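Local coordinates for ferric-siderophore receptor protein (Streptomyces coelicolor, PDB 2X4L) that probably binds iron-loaded siderophores outside the cell membrane and hands them on for uptake, as a solute-binding protein of the family 8 type, at residues 150-155 and 222-227. Residues are numbered along the deposited sequence; the frame is centred on the assembly and turned at random.
Sequences RQLTQP and LEYFKA
T153 and Q151 meet the ring of Y224 in two ways. The methyl CG2 of T153 lies over one face of the ring, 3.5 Å from Y224 CE1 and equally near CZ, whereas Q151 brings its amide oxygen to the edge, in the ring plane, with OE1 3.5 Å from Y224 CD1. The amide and ring planes are 36° apart. Y224 has CG anti to its backbone N (chi1 -176°), beside the carbonyl carbon. L152 and Y224 pack CB against CB at 3.9 Å.

Q151, extended beyond CG, also lays its amide against A227, with OE1 3.5 Å from A227 CB. An alanine in place of Q151 would probably leave the A227 methyl and the ring edge of Y224 without their amide neighbour, and the water on E223 OE1 without its weak donor.

The polar link is indirect. One water donates to E223 OE1 at 2.7 Å and accepts a weak bond from Q151 NE2 at 3.3 Å. E223 OE1 lies 3.4 Å from R150 C but makes no hydrogen bond to R150 O, since both are acceptors. OE2 of E223 accepts a hydrogen bond from L218 N and lies near the like-charged D149.

The contact sets the turn leading into helix 153-165, with T153, against helix 220-227. The turn follows strand 142-146 of one lobe's parallel sheet; helix 220-227 packs with the other lobe's mixed sheet. As in the two-lobed binding proteins of this family, a long helix, 173-195, joins the lobes; it meets T153 through F182 and Y224 through A186, while helix 304-320 touches Y224 through L311.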
# COMPACT_ATOMS: atom_id res chain seq x y z
N ARG A 150 11.52 -3.63 4.02
CA ARG A 150 11.38 -5.09 3.98
C ARG A 150 10.56 -5.47 2.74
O ARG A 150 9.98 -4.59 2.11
CB ARG A 150 10.68 -5.62 5.23
CG ARG A 150 9.24 -5.08 5.36
CD ARG A 150 8.65 -5.22 6.81
NE ARG A 150 9.48 -4.53 7.76
CZ ARG A 150 9.49 -4.87 9.07
NH1 ARG A 150 8.73 -5.86 9.53
NH2 ARG A 150 10.28 -4.20 9.92
N GLN A 151 10.49 -6.77 2.39
CA GLN A 151 9.71 -7.19 1.28
C GLN A 151 8.30 -7.47 1.69
O GLN A 151 8.03 -7.86 2.81
CB GLN A 151 10.30 -8.46 0.67
CG GLN A 151 11.67 -8.17 0.01
CD GLN A 151 12.30 -9.40 -0.54
OE1 GLN A 151 11.64 -10.32 -1.01
NE2 GLN A 151 13.65 -9.38 -0.58
N LEU A 152 7.42 -7.28 0.72
CA LEU A 152 5.98 -7.41 0.88
C LEU A 152 5.51 -8.70 1.58
O LEU A 152 4.55 -8.70 2.23
CB LEU A 152 5.34 -7.30 -0.49
CG LEU A 152 3.84 -7.32 -0.66
CD1 LEU A 152 3.15 -6.16 0.11
CD2 LEU A 152 3.35 -7.43 -2.09
N THR A 153 6.22 -9.78 1.35
CA THR A 153 5.80 -11.05 1.91
C THR A 153 5.80 -11.00 3.45
O THR A 153 5.05 -11.68 4.05
CB THR A 153 6.73 -12.18 1.40
OG1 THR A 153 8.03 -11.71 1.47
CG2 THR A 153 6.39 -12.54 -0.05
N GLN A 154 6.65 -10.14 4.00
CA GLN A 154 6.74 -9.93 5.44
C GLN A 154 5.40 -9.47 6.02
O GLN A 154 4.70 -10.25 6.67
CB GLN A 154 7.83 -8.92 5.78
CG GLN A 154 8.06 -8.72 7.27
CD GLN A 154 9.52 -8.83 7.65
OE1 GLN A 154 10.41 -8.62 6.83
NE2 GLN A 154 9.77 -9.16 8.91
N PRO A 155 5.04 -8.21 5.77
CA PRO A 155 3.77 -7.71 6.30
C PRO A 155 2.57 -8.52 5.85
O PRO A 155 1.59 -8.50 6.54
CB PRO A 155 3.74 -6.27 5.78
CG PRO A 155 4.67 -6.25 4.58
CD PRO A 155 5.77 -7.17 5.03
N LEU A 222 8.02 -2.62 -4.05
CA LEU A 222 9.17 -2.53 -4.95
C LEU A 222 10.29 -3.44 -4.54
O LEU A 222 10.94 -4.00 -5.38
CB LEU A 222 9.63 -1.09 -5.14
CG LEU A 222 8.56 -0.11 -5.54
CD1 LEU A 222 9.21 1.29 -5.72
CD2 LEU A 222 7.86 -0.57 -6.84
N GLU A 223 10.55 -3.58 -3.21
CA GLU A 223 11.65 -4.46 -2.77
C GLU A 223 11.32 -5.87 -3.18
O GLU A 223 12.24 -6.64 -3.62
CB GLU A 223 11.85 -4.39 -1.23
CG GLU A 223 12.61 -3.15 -0.82
CD GLU A 223 13.18 -3.32 0.56
OE1 GLU A 223 13.31 -4.52 1.05
OE2 GLU A 223 13.55 -2.26 1.19
N TYR A 224 10.04 -6.27 -3.11
CA TYR A 224 9.69 -7.64 -3.46
C TYR A 224 9.80 -7.82 -5.01
O TYR A 224 10.40 -8.81 -5.47
CB TYR A 224 8.26 -7.97 -2.99
CG TYR A 224 7.85 -9.38 -3.23
CD1 TYR A 224 8.63 -10.42 -2.86
CD2 TYR A 224 6.54 -9.68 -3.76
CE1 TYR A 224 8.21 -11.74 -2.99
CE2 TYR A 224 6.19 -11.00 -3.97
CZ TYR A 224 6.95 -12.01 -3.51
OH TYR A 224 6.61 -13.42 -3.63
N PHE A 225 9.25 -6.88 -5.76
CA PHE A 225 9.32 -6.96 -7.24
C PHE A 225 10.80 -7.04 -7.69
O PHE A 225 11.18 -7.84 -8.59
CB PHE A 225 8.66 -5.74 -7.92
CG PHE A 225 7.22 -5.55 -7.59
CD1 PHE A 225 6.41 -6.58 -7.19
CD2 PHE A 225 6.72 -4.24 -7.69
CE1 PHE A 225 5.03 -6.36 -6.85
CE2 PHE A 225 5.40 -3.96 -7.38
CZ PHE A 225 4.55 -5.00 -7.01
N LYS A 226 11.65 -6.23 -7.07
CA LYS A 226 13.11 -6.28 -7.35
C LYS A 226 13.72 -7.65 -7.05
O LYS A 226 14.49 -8.18 -7.83
CB LYS A 226 13.86 -5.17 -6.59
CG LYS A 226 15.38 -5.17 -6.92
CD LYS A 226 16.16 -4.00 -6.36
CE LYS A 226 17.55 -3.66 -7.16
NZ LYS A 226 17.55 -2.81 -8.45
N ALA A 227 13.34 -8.21 -5.91
CA ALA A 227 13.84 -9.55 -5.50
C ALA A 227 13.42 -10.60 -6.51
O ALA A 227 14.17 -11.59 -6.71
CB ALA A 227 13.30 -9.85 -4.09
O HOH W 1 14.93 -6.33 -0.16